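CAS6A (Thermus thermophilus, PDB 4C97) probably acts as a Cas6-family endoribonuclease that processes CRISPR RNA in antiviral defence. Local coordinates at residues A8-V13 / R77-E82; L65-L70 / E156-L161; L146-L151 / S216-F221. The protein carries 1 engineered substitution. All coordinates share one frame; numbering follows the deposited sequence. Where two conformers were deposited one is given.

Contact 1: residues A8-V13 / R77-E82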
ATOM      1  N   ALA A   8      -9.941  -3.299   1.090  1.00 13.05           N
ATOM      2  CA  ALA A   8     -10.355  -2.470  -0.028  1.00 12.65           C
ATOM      3  C   ALA A   8      -9.461  -1.259  -0.211  1.00 17.01           C
ATOM      4  O   ALA A   8      -8.856  -0.772   0.745  1.00 14.88           O
ATOM      5  CB  ALA A   8     -11.779  -2.014   0.185  1.00 16.05           C
ATOM      6  N   ALA A   9      -9.369  -0.810  -1.458  1.00 14.43           N
ATOM      7  CA  ALA A   9      -8.721   0.452  -1.799  1.00 14.24           C
ATOM      8  C   ALA A   9      -9.695   1.186  -2.680  1.00 13.14           C
ATOM      9  O   ALA A   9     -10.000   0.763  -3.805  1.00 14.11           O
ATOM     10  CB  ALA A   9      -7.411   0.205  -2.539  1.00 13.50           C
ATOM     11  N   LEU A  10     -10.215   2.288  -2.142  1.00 11.75           N
ATOM     12  CA  LEU A  10     -11.122   3.127  -2.887  1.00 12.30           C
ATOM     13  C   LEU A  10     -10.395   4.343  -3.422  1.00 12.93           C
ATOM     14  O   LEU A  10      -9.613   4.985  -2.698  1.00 14.33           O
ATOM     15  CB  LEU A  10     -12.262   3.575  -1.986  1.00 15.80           C
ATOM     16  CG  LEU A  10     -13.343   2.534  -1.701  1.00 25.22           C
ATOM     17  CD1 LEU A  10     -12.817   1.368  -0.900  1.00 30.86           C
ATOM     18  CD2 LEU A  10     -14.492   3.208  -0.951  1.00 29.20           C
ATOM     19  N   VAL A  11     -10.670   4.666  -4.679  1.00 14.08           N
ATOM     20  CA  VAL A  11     -10.043   5.799  -5.342  1.00 12.83           C
ATOM     21  C   VAL A  11     -11.006   6.972  -5.475  1.00 17.27           C
ATOM     22  O   VAL A  11     -12.132   6.811  -5.955  1.00 15.18           O
ATOM     23  CB  VAL A  11      -9.513   5.423  -6.726  1.00 13.04           C
ATOM     24  CG1 VAL A  11      -9.060   6.665  -7.496  1.00 15.71           C
ATOM     25  CG2 VAL A  11      -8.319   4.439  -6.603  1.00 14.26           C
ATOM     26  N   LEU A  12     -10.557   8.147  -5.043  1.00 15.81           N
ATOM     27  CA  LEU A  12     -11.311   9.391  -5.235  1.00 14.99           C
ATOM     28  C   LEU A  12     -10.750  10.098  -6.452  1.00 15.58           C
ATOM     29  O   LEU A  12      -9.597  10.582  -6.432  1.00 15.29           O
ATOM     30  CB  LEU A  12     -11.177  10.323  -4.021  1.00 16.85           C
ATOM     31  CG  LEU A  12     -11.936   9.977  -2.742  1.00 27.23           C
ATOM     32  CD1 LEU A  12     -11.765   8.525  -2.337  1.00 36.12           C
ATOM     33  CD2 LEU A  12     -11.493  10.903  -1.612  1.00 29.45           C
ATOM     34  N   VAL A  13     -11.572  10.153  -7.498  1.00 16.63           N
ATOM     35  CA  VAL A  13     -11.227  10.838  -8.730  1.00 17.65           C
ATOM     36  C   VAL A  13     -11.512  12.315  -8.498  1.00 21.60           C
ATOM     37  O   VAL A  13     -12.617  12.683  -8.115  1.00 21.80           O
ATOM     38  CB  VAL A  13     -12.031  10.308  -9.928  1.00 21.82           C
ATOM     39  CG1 VAL A  13     -11.699  11.082 -11.195  1.00 22.40           C
ATOM     40  CG2 VAL A  13     -11.763   8.835 -10.124  1.00 23.08           C
ATOM     41  N   ARG A  77     -19.372   6.515   3.896  1.00 36.67           N
ATOM     42  CA  ARG A  77     -19.042   7.914   4.118  1.00 40.45           C
ATOM     43  C   ARG A  77     -18.188   8.432   2.953  1.00 28.10           C
ATOM     44  O   ARG A  77     -18.369   9.557   2.501  1.00 28.43           O
ATOM     45  CB  ARG A  77     -18.324   8.071   5.459  1.00 48.58           C
ATOM     46  CG  ARG A  77     -17.974   9.495   5.829  1.00 49.65           C
ATOM     47  CD  ARG A  77     -19.168  10.259   6.385  1.00 56.85           C
ATOM     48  NE  ARG A  77     -18.856  11.679   6.541  1.00 59.41           N
ATOM     49  CZ  ARG A  77     -18.704  12.525   5.525  1.00 59.10           C
ATOM     50  NH1 ARG A  77     -18.837  12.100   4.270  1.00 47.13           N
ATOM     51  NH2 ARG A  77     -18.415  13.797   5.762  1.00 67.83           N
ATOM     52  N   LEU A  78     -17.285   7.595   2.442  1.00 26.86           N
ATOM     53  CA  LEU A  78     -16.503   7.987   1.271  1.00 25.86           C
ATOM     54  C   LEU A  78     -17.414   8.141   0.060  1.00 26.79           C
ATOM     55  O   LEU A  78     -17.315   9.124  -0.662  1.00 31.09           O
ATOM     56  CB  LEU A  78     -15.368   7.005   0.995  1.00 24.62           C
ATOM     57  CG  LEU A  78     -14.248   6.992   2.037  1.00 23.96           C
ATOM     58  CD1 LEU A  78     -13.301   5.823   1.776  1.00 25.96           C
ATOM     59  CD2 LEU A  78     -13.478   8.301   2.050  1.00 23.93           C
ATOM     60  N   TYR A  79     -18.335   7.203  -0.150  1.00 32.22           N
ATOM     61  CA  TYR A  79     -19.249   7.335  -1.282  1.00 28.57           C
ATOM     62  C   TYR A  79     -20.077   8.614  -1.243  1.00 30.75           C
ATOM     63  O   TYR A  79     -20.378   9.188  -2.287  1.00 38.40           O
ATOM     64  CB  TYR A  79     -20.140   6.100  -1.412  1.00 35.00           C
ATOM     65  CG  TYR A  79     -19.415   4.986  -2.114  1.00 35.11           C
ATOM     66  CD1 TYR A  79     -19.244   5.011  -3.490  1.00 44.45           C
ATOM     67  CD2 TYR A  79     -18.866   3.933  -1.406  1.00 39.65           C
ATOM     68  CE1 TYR A  79     -18.569   4.005  -4.140  1.00 45.10           C
ATOM     69  CE2 TYR A  79     -18.183   2.921  -2.047  1.00 40.95           C
ATOM     70  CZ  TYR A  79     -18.037   2.962  -3.414  1.00 42.75           C
ATOM     71  OH  TYR A  79     -17.361   1.950  -4.054  1.00 45.73           O
ATOM     72  N   ALA A  80     -20.431   9.079  -0.050  1.00 35.21           N
ATOM     73  CA  ALA A  80     -21.229  10.292   0.080  1.00 35.66           C
ATOM     74  C   ALA A  80     -20.450  11.544  -0.322  1.00 35.14           C
ATOM     75  O   ALA A  80     -21.031  12.624  -0.418  1.00 36.76           O
ATOM     76  CB  ALA A  80     -21.743  10.434   1.496  1.00 35.39           C
ATOM     77  N   LEU A  81     -19.146  11.402  -0.557  1.00 35.81           N
ATOM     78  CA  LEU A  81     -18.321  12.543  -0.953  1.00 34.48           C
ATOM     79  C   LEU A  81     -18.509  12.923  -2.420  1.00 30.67           C
ATOM     80  O   LEU A  81     -18.124  14.019  -2.829  1.00 29.44           O
ATOM     81  CB  LEU A  81     -16.832  12.261  -0.688  1.00 28.94           C
ATOM     82  CG  LEU A  81     -16.455  12.056   0.773  1.00 35.87           C
ATOM     83  CD1 LEU A  81     -15.009  11.604   0.875  1.00 45.88           C
ATOM     84  CD2 LEU A  81     -16.696  13.329   1.584  1.00 45.16           C
ATOM     85  N   GLU A  82     -19.078  12.013  -3.211  1.00 29.69           N
ATOM     86  CA  GLU A  82     -19.355  12.291  -4.620  1.00 35.35           C
ATOM     87  C   GLU A  82     -20.146  13.584  -4.797  1.00 31.98           C
ATOM     88  O   GLU A  82     -21.205  13.770  -4.198  1.00 33.34           O
ATOM     89  CB  GLU A  82     -20.106  11.128  -5.270  1.00 32.88           C
ATOM     90  CG  GLU A  82     -19.275   9.862  -5.379  1.00 43.46           C
ATOM     91  CD  GLU A  82     -19.796   8.905  -6.440  1.00 40.28           C
ATOM     92  OE1 GLU A  82     -21.031   8.859  -6.645  1.00 42.47           O
ATOM     93  OE2 GLU A  82     -18.963   8.205  -7.072  1.00 32.55           O
TER

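Contact 2: residues L65-L70 / E156-L161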
ATOM      1  N   LEU A  65      -8.370   0.355   3.228  1.00 13.20           N
ATOM      2  CA  LEU A  65      -9.013  -0.070   4.459  1.00 14.90           C
ATOM      3  C   LEU A  65      -8.754  -1.551   4.609  1.00 16.69           C
ATOM      4  O   LEU A  65      -9.147  -2.357   3.748  1.00 17.41           O
ATOM      5  CB  LEU A  65     -10.507   0.222   4.399  1.00 16.04           C
ATOM      6  CG  LEU A  65     -10.831   1.676   4.030  1.00 17.61           C
ATOM      7  CD1 LEU A  65     -12.317   1.874   3.761  1.00 25.93           C
ATOM      8  CD2 LEU A  65     -10.336   2.617   5.145  1.00 17.81           C
ATOM      9  N   LEU A  66      -8.061  -1.899   5.692  1.00 13.96           N
ATOM     10  CA  LEU A  66      -7.486  -3.241   5.848  1.00 14.73           C
ATOM     11  C   LEU A  66      -8.268  -4.162   6.782  1.00 17.12           C
ATOM     12  O   LEU A  66      -7.924  -5.345   6.940  1.00 15.87           O
ATOM     13  CB  LEU A  66      -6.024  -3.136   6.321  1.00 13.53           C
ATOM     14  CG  LEU A  66      -5.141  -2.257   5.442  1.00 13.26           C
ATOM     15  CD1 LEU A  66      -3.745  -2.231   6.023  1.00 13.95           C
ATOM     16  CD2 LEU A  66      -5.104  -2.716   3.982  1.00 14.49           C
ATOM     17  N   VAL A  67      -9.344  -3.647   7.382  1.00 16.04           N
ATOM     18  CA  VAL A  67     -10.178  -4.458   8.261  1.00 17.71           C
ATOM     19  C   VAL A  67     -11.638  -4.124   7.960  1.00 18.33           C
ATOM     20  O   VAL A  67     -11.943  -2.994   7.589  1.00 21.41           O
ATOM     21  CB  VAL A  67      -9.864  -4.226   9.759  1.00 31.92           C
ATOM     22  CG1 VAL A  67      -8.414  -4.599  10.065  1.00 29.79           C
ATOM     23  CG2 VAL A  67     -10.110  -2.786  10.142  1.00 30.33           C
ATOM     24  N   GLU A  68     -12.500  -5.130   8.073  1.00 28.99           N
ATOM     25  CA  GLU A  68     -13.914  -5.029   7.665  1.00 29.70           C
ATOM     26  C   GLU A  68     -14.674  -3.927   8.344  1.00 32.49           C
ATOM     27  O   GLU A  68     -15.423  -3.217   7.696  1.00 33.38           O
ATOM     28  CB  GLU A  68     -14.660  -6.351   7.919  1.00 37.27           C
ATOM     29  CG  GLU A  68     -16.196  -6.215   8.197  1.00 54.41           C
ATOM     30  CD  GLU A  68     -17.043  -5.973   6.936  1.00 59.23           C
ATOM     31  OE1 GLU A  68     -16.603  -6.351   5.828  1.00 60.88           O
ATOM     32  OE2 GLU A  68     -18.157  -5.417   7.054  1.00 51.93           O
ATOM     33  N   GLY A  69     -14.555  -3.835   9.660  1.00 30.73           N
ATOM     34  CA  GLY A  69     -15.325  -2.852  10.397  1.00 36.70           C
ATOM     35  C   GLY A  69     -15.087  -1.451   9.875  1.00 39.42           C
ATOM     36  O   GLY A  69     -16.024  -0.645   9.699  1.00 32.92           O
ATOM     37  N   LEU A  70     -13.817  -1.168   9.598  1.00 38.93           N
ATOM     38  CA  LEU A  70     -13.430   0.143   9.133  1.00 27.17           C
ATOM     39  C   LEU A  70     -13.991   0.368   7.740  1.00 28.51           C
ATOM     40  O   LEU A  70     -14.500   1.437   7.442  1.00 29.94           O
ATOM     41  CB  LEU A  70     -11.909   0.291   9.161  1.00 25.94           C
ATOM     42  CG  LEU A  70     -11.338   1.688   8.988  1.00 34.29           C
ATOM     43  CD1 LEU A  70     -11.936   2.647  10.023  1.00 32.13           C
ATOM     44  CD2 LEU A  70      -9.827   1.675   9.090  1.00 32.92           C
ATOM     45  N   GLU A 156      -0.121 -10.135   8.979  1.00 13.42           N
ATOM     46  CA  GLU A 156      -0.370 -10.856  10.219  1.00 16.21           C
ATOM     47  C   GLU A 156      -1.188 -10.034  11.225  1.00 16.42           C
ATOM     48  O   GLU A 156      -1.970 -10.611  11.977  1.00 16.40           O
ATOM     49  CB  GLU A 156       0.947 -11.349  10.843  1.00 14.31           C
ATOM     50  CG  GLU A 156       1.586 -12.459  10.034  1.00 13.37           C
ATOM     51  CD  GLU A 156       2.843 -13.034  10.673  1.00 15.09           C
ATOM     52  OE1 GLU A 156       3.403 -12.397  11.594  1.00 16.51           O
ATOM     53  OE2 GLU A 156       3.254 -14.146  10.273  1.00 13.41           O
ATOM     54  N   ALA A 157      -1.008  -8.712  11.246  1.00 14.11           N
ATOM     55  CA  ALA A 157      -1.839  -7.860  12.109  1.00 12.70           C
ATOM     56  C   ALA A 157      -3.303  -7.864  11.719  1.00 20.47           C
ATOM     57  O   ALA A 157      -4.180  -7.890  12.595  1.00 17.60           O
ATOM     58  CB  ALA A 157      -1.323  -6.448  12.110  1.00 13.74           C
ATOM     59  N   PHE A 158      -3.571  -7.784  10.422  1.00 16.32           N
ATOM     60  CA  PHE A 158      -4.945  -7.552   9.984  1.00 15.74           C
ATOM     61  C   PHE A 158      -5.685  -8.729   9.375  1.00 21.11           C
ATOM     62  O   PHE A 158      -6.928  -8.721   9.303  1.00 19.78           O
ATOM     63  CB  PHE A 158      -4.939  -6.376   9.038  1.00 15.48           C
ATOM     64  CG  PHE A 158      -4.333  -5.152   9.634  1.00 22.04           C
ATOM     65  CD1 PHE A 158      -4.748  -4.698  10.874  1.00 25.98           C
ATOM     66  CD2 PHE A 158      -3.329  -4.478   8.982  1.00 19.04           C
ATOM     67  CE1 PHE A 158      -4.176  -3.581  11.437  1.00 25.62           C
ATOM     68  CE2 PHE A 158      -2.757  -3.363   9.542  1.00 22.25           C
ATOM     69  CZ  PHE A 158      -3.183  -2.924  10.769  1.00 23.08           C
ATOM     70  N   GLY A 159      -4.936  -9.739   8.949  1.00 14.97           N
ATOM     71  CA  GLY A 159      -5.517 -10.914   8.328  1.00 17.93           C
ATOM     72  C   GLY A 159      -5.747 -12.067   9.286  1.00 17.16           C
ATOM     73  O   GLY A 159      -5.455 -11.969  10.476  1.00 22.08           O
ATOM     74  N   PRO A 160      -6.281 -13.174   8.767  1.00 21.28           N
ATOM     75  CA  PRO A 160      -6.738 -14.259   9.633  1.00 25.15           C
ATOM     76  C   PRO A 160      -5.660 -15.269   9.965  1.00 22.42           C
ATOM     77  O   PRO A 160      -5.959 -16.180  10.725  1.00 23.64           O
ATOM     78  CB  PRO A 160      -7.778 -14.951   8.757  1.00 26.79           C
ATOM     79  CG  PRO A 160      -7.122 -14.897   7.423  1.00 29.58           C
ATOM     80  CD  PRO A 160      -6.575 -13.475   7.352  1.00 25.19           C
ATOM     81  N   LEU A 161      -4.455 -15.113   9.418  1.00 20.00           N
ATOM     82  CA  LEU A 161      -3.468 -16.188   9.421  1.00 16.69           C
ATOM     83  C   LEU A 161      -2.066 -15.658   9.653  1.00 20.11           C
ATOM     84  O   LEU A 161      -1.688 -14.639   9.099  1.00 20.34           O
ATOM     85  CB  LEU A 161      -3.511 -16.868   8.052  1.00 27.90           C
ATOM     86  CG  LEU A 161      -2.853 -18.228   7.858  1.00 37.50           C
ATOM     87  CD1 LEU A 161      -3.405 -19.254   8.829  1.00 39.77           C
ATOM     88  CD2 LEU A 161      -3.085 -18.675   6.416  1.00 32.71           C
TER
HETATM   89  O   HOH W   1      -9.149  -7.752   8.750  1.00 38.80           O

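Contact 3: residues L146-L151 / S216-F221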
ATOM      1  N   LEU A 146      13.436  -6.130   4.512  1.00 10.45           N
ATOM      2  CA  LEU A 146      12.689  -4.939   4.912  1.00 10.33           C
ATOM      3  C   LEU A 146      11.282  -4.904   4.285  1.00  9.67           C
ATOM      4  O   LEU A 146      10.276  -4.669   4.988  1.00 10.80           O
ATOM      5  CB  LEU A 146      13.458  -3.676   4.550  1.00 11.02           C
ATOM      6  CG  LEU A 146      14.755  -3.465   5.330  1.00 11.94           C
ATOM      7  CD1 LEU A 146      15.485  -2.241   4.875  1.00 13.48           C
ATOM      8  CD2 LEU A 146      14.499  -3.381   6.844  1.00 15.44           C
ATOM      9  N   VAL A 147      11.246  -5.085   2.965  1.00  9.59           N
ATOM     10  CA  VAL A 147      10.009  -5.081   2.201  1.00  9.23           C
ATOM     11  C   VAL A 147       9.073  -6.178   2.696  1.00  8.99           C
ATOM     12  O   VAL A 147       7.862  -5.927   3.052  1.00  9.08           O
ATOM     13  CB  VAL A 147      10.323  -5.273   0.676  1.00  9.46           C
ATOM     14  CG1 VAL A 147       9.048  -5.534  -0.139  1.00  9.76           C
ATOM     15  CG2 VAL A 147      11.053  -4.072   0.152  1.00 10.07           C
ATOM     16  N   LEU A 148       9.612  -7.392   2.747  1.00  9.24           N
ATOM     17  CA  LEU A 148       8.793  -8.547   3.090  1.00 10.55           C
ATOM     18  C   LEU A 148       8.392  -8.546   4.558  1.00  9.54           C
ATOM     19  O   LEU A 148       7.250  -8.945   4.859  1.00 10.22           O
ATOM     20  CB  LEU A 148       9.453  -9.847   2.660  1.00  9.12           C
ATOM     21  CG  LEU A 148       9.684  -9.932   1.150  1.00  9.12           C
ATOM     22  CD1 LEU A 148      10.333 -11.269   0.869  1.00 11.93           C
ATOM     23  CD2 LEU A 148       8.416  -9.784   0.301  1.00 11.92           C
ATOM     24  N   GLU A 149       9.265  -8.090   5.469  1.00  8.88           N
ATOM     25  CA  GLU A 149       8.848  -8.002   6.863  1.00 12.42           C
ATOM     26  C   GLU A 149       7.743  -6.960   7.008  1.00  9.54           C
ATOM     27  O   GLU A 149       6.791  -7.173   7.781  1.00 10.18           O
ATOM     28  CB  GLU A 149      10.014  -7.652   7.772  1.00 11.56           C
ATOM     29  CG  GLU A 149       9.696  -7.742   9.251  1.00 13.59           C
ATOM     30  CD  GLU A 149       9.085  -6.487   9.843  1.00 15.38           C
ATOM     31  OE1 GLU A 149       9.155  -5.403   9.224  1.00 14.50           O
ATOM     32  OE2 GLU A 149       8.515  -6.576  10.963  1.00 16.95           O
ATOM     33  N   SER A 150       7.860  -5.840   6.293  1.00  9.60           N
ATOM     34  CA  SER A 150       6.800  -4.829   6.363  1.00  9.01           C
ATOM     35  C   SER A 150       5.462  -5.402   5.961  1.00  9.61           C
ATOM     36  O   SER A 150       4.458  -5.233   6.676  1.00 11.76           O
ATOM     37  CB  SER A 150       7.142  -3.655   5.450  1.00  9.66           C
ATOM     38  OG  SER A 150       6.146  -2.674   5.544  1.00 15.88           O
ATOM     39  N   LEU A 151       5.442  -6.079   4.817  1.00  8.95           N
ATOM     40  CA  LEU A 151       4.204  -6.705   4.351  1.00  9.69           C
ATOM     41  C   LEU A 151       3.694  -7.798   5.299  1.00 10.66           C
ATOM     42  O   LEU A 151       2.503  -7.860   5.634  1.00 10.41           O
ATOM     43  CB  LEU A 151       4.422  -7.278   2.957  1.00  8.47           C
ATOM     44  CG  LEU A 151       4.617  -6.204   1.883  1.00  8.59           C
ATOM     45  CD1 LEU A 151       5.185  -6.797   0.575  1.00  9.52           C
ATOM     46  CD2 LEU A 151       3.313  -5.424   1.626  1.00 10.69           C
ATOM     47  N   SER A 216       3.567 -14.946  -2.741  1.00 10.45           N
ATOM     48  CA  SER A 216       2.552 -14.389  -3.639  1.00 10.39           C
ATOM     49  C   SER A 216       1.498 -13.566  -2.894  1.00  8.26           C
ATOM     50  O   SER A 216       1.021 -12.529  -3.390  1.00 10.57           O
ATOM     51  CB  SER A 216       1.904 -15.482  -4.496  1.00 12.72           C
ATOM     52  OG  SER A 216       1.042 -16.326  -3.755  1.00 13.49           O
ATOM     53  N   ALA A 217       1.154 -14.024  -1.704  1.00  9.56           N
ATOM     54  CA  ALA A 217       0.171 -13.325  -0.872  1.00 11.32           C
ATOM     55  C   ALA A 217       0.686 -11.966  -0.385  1.00  8.10           C
ATOM     56  O   ALA A 217      -0.073 -10.981  -0.355  1.00  8.88           O
ATOM     57  CB  ALA A 217      -0.237 -14.195   0.315  1.00 13.91           C
ATOM     58  N   LEU A 218       1.966 -11.905  -0.003  1.00  9.82           N
ATOM     59  CA  LEU A 218       2.556 -10.623   0.376  1.00 10.49           C
ATOM     60  C   LEU A 218       2.474  -9.669  -0.800  1.00  7.59           C
ATOM     61  O   LEU A 218       2.152  -8.473  -0.646  1.00  8.74           O
ATOM     62  CB  LEU A 218       4.007 -10.810   0.816  1.00  9.75           C
ATOM     63  CG  LEU A 218       4.157 -11.647   2.081  1.00  9.61           C
ATOM     64  CD1 LEU A 218       5.609 -11.845   2.407  1.00 12.41           C
ATOM     65  CD2 LEU A 218       3.467 -11.001   3.254  1.00 15.06           C
ATOM     66  N   GLY A 219       2.785 -10.217  -1.975  1.00  8.55           N
ATOM     67  CA  GLY A 219       2.629  -9.469  -3.215  1.00  8.12           C
ATOM     68  C   GLY A 219       1.238  -8.898  -3.442  1.00  8.27           C
ATOM     69  O   GLY A 219       1.085  -7.701  -3.715  1.00 10.10           O
ATOM     70  N   ARG A 220       0.223  -9.737  -3.334  1.00 10.68           N
ATOM     71  CA  ARG A 220      -1.156  -9.269  -3.493  0.50  9.31           C
ATOM     72  C   ARG A 220      -1.560  -8.257  -2.416  1.00  8.97           C
ATOM     73  O   ARG A 220      -2.287  -7.296  -2.694  1.00 11.29           O
ATOM     74  CB  ARG A 220      -2.140 -10.439  -3.523  0.50 11.12           C
ATOM     75  CG  ARG A 220      -2.052 -11.291  -4.787  0.50 12.09           C
ATOM     76  CD  ARG A 220      -3.184 -12.304  -4.925  0.50 17.26           C
ATOM     77  NE  ARG A 220      -3.538 -12.487  -6.326  0.50 26.85           N
ATOM     78  CZ  ARG A 220      -2.849 -13.224  -7.195  0.50 31.50           C
ATOM     79  NH1 ARG A 220      -1.754 -13.873  -6.821  0.50 21.95           N
ATOM     80  NH2 ARG A 220      -3.262 -13.305  -8.452  0.50 46.20           N
ATOM     81  N   PHE A 221      -1.110  -8.474  -1.180  1.00  9.11           N
ATOM     82  CA  PHE A 221      -1.444  -7.577  -0.077  1.00  8.77           C
ATOM     83  C   PHE A 221      -0.837  -6.195  -0.250  1.00  8.59           C
ATOM     84  O   PHE A 221      -1.441  -5.177   0.151  1.00 10.04           O
ATOM     85  CB  PHE A 221      -0.961  -8.220   1.212  1.00  8.95           C
ATOM     86  CG  PHE A 221      -1.317  -7.485   2.449  1.00  7.98           C
ATOM     87  CD1 PHE A 221      -2.639  -7.264   2.800  1.00  8.70           C
ATOM     88  CD2 PHE A 221      -0.322  -7.036   3.316  1.00 10.36           C
ATOM     89  CE1 PHE A 221      -2.962  -6.617   3.973  1.00 10.20           C
ATOM     90  CE2 PHE A 221      -0.658  -6.378   4.476  1.00 10.79           C
ATOM     91  CZ  PHE A 221      -1.980  -6.184   4.807  1.00  8.93           C
TER

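Contact 1: residues A8-V13 / R77-E82
Leu10 turns one methyl to two residues of the other segment: its CD2 meets Leu78 CD1 at 4.0 Å and Tyr79 CE2 at 3.9 Å. The two leucines approach at a slant, whereas Leu10 stands at about a right angle to Tyr79. Leu78 aims its CB at the strand, and Leu32 of helix 22-36 adds to this buried patch. On strand 6-15 Leu10 points toward the helix and Leu12 brings its branched end to it, while Ala9 and Val11 lie on the other face; this is the helix-on-sheet packing of a ferredoxin-like domain, in which helices 22-36 and 68-79 lie against one antiparallel sheet. Leu12 is more loosely held, its CD2 coming only to 4.4 Å from Leu81 CD1; Leu81 lies in the type I turn from Tyr79 to Glu82. Tyr79 occupies the more open flank. Its CB leaves the backbone away from the strand, but CG lies anti to the carbonyl carbon (chi1 -81°), which brings the ring back toward Leu10. Although the ring is partly exposed, its hydroxyl is hydrogen-bonded to Gln99 OE1 on strand 91-109.

Contact 2: residues L65-L70 / E156-L161
Val67 and Phe158 bring the two backbones closest, with 6.3 Å between their CA atoms, at a point where one helix is about to start and another has just finished. Val67 holds the N-cap position of helix 68-79, while Phe158 is the final residue of helix 144-158 and Gly159 is the first to abandon helical backbone angles. No direct hydrogen bond links the segments. The direct contact is made by a single aromatic ring received by two consecutive aliphatic side chains. Leu66 CD1 rests 3.7 Å from Phe158 CD2 and nearly as close to CE2, and its CB adds a further touch on CD2. On the ring's other ortho carbon, Val67 CG1 lies 3.8 Å from Phe158 CD1 and also brushes Phe158 CB. Both aliphatic groups arrive at a slant. With CG1 anti to the carbonyl carbon (chi1 -61°), that methyl is the branch of Val67 that meets the ring. Within its own segment the ring is backed by Ala157 CB, 3.9 Å above the plane and over the ring centre. Pro47 and Tyr110 also touch Phe158, and Tyr224 of helix 209-225 touches Leu66. Tyr110 OH is hydrogen-bonded to Leu66 O, giving this carbonyl a polar partner beside the apolar contact. The burial is partial, since Val67 and Phe158 both keep some exposure. The arrangement is consistent with the tandem ferredoxin-like domains of Cas6 proteins, whose two halves meet here between the turn leading into helix 68-79 and the C-terminal end of helix 144-158.

Contact 3: residues L146-L151 / S216-F221
Leu151 and Leu218 form the centre of the crossing between helices 144-158 and 209-225, their CA atoms being 5.8 Å apart. The short axes pass at 10.0 Å and cross at 76°, close to perpendicular, so the buried interface is confined to a few residues around that point. The apolar side-chain contacts come first. Leu218 sends CD2 to 3.9 Å from Leu151 CB, while its other methyl, CD1, reaches back one turn to Leu148 CD2 at 4.1 Å; the latter two side chains stand about square to each other. Leu218 thus spreads its two methyls along one face of helix 144-158, where Leu152 and Leu155 touch it as well. Leu151 CD2 and Phe221 CD2 are a little looser, at 4.3 Å. A second group sets carbon against backbone carbonyl. Leu151 CD1 lies 3.7 Å from Leu218 O, and in return Leu151 O lies 3.7 Å from Phe221 CE2, approaching the ring obliquely. With CG trans to the backbone N (chi1 -175°), Phe221 directs its ring toward the end of 146-151, where Arg154 and Leu155 of the same helix touch it too. Hydrogen bonds across the segments are absent, although each helix keeps its own backbone bonds, such as Leu151 N to Val147 O. The chemistry therefore implies cohesion by shape and burial of hydrocarbon, with no hydrogen bond between these two segments.

How the contacts relate
Contact 1 lies within the N-terminal ferredoxin-like domain and contact 3 within the C-terminal one; their centres are 25 Å apart, on opposite sides of the chain's centre. Contact 2 lies between them, its centre 19 Å from that of contact 1 and 15 Å from that of contact 3. It shares helix 68-79 with the former and helix 144-158 with the latter, from which its nearest atoms stay about 4 Å away. Contacts 1 and 2 touch directly through a probable backbone hydrogen bond between Ala8 O and Leu65 N, 2.8 Å apart, on neighbouring strands. Along the chain contact 1 closes before contact 3 opens, whereas contact 2 interlaces with both, so that among these three it is where the two domains meet.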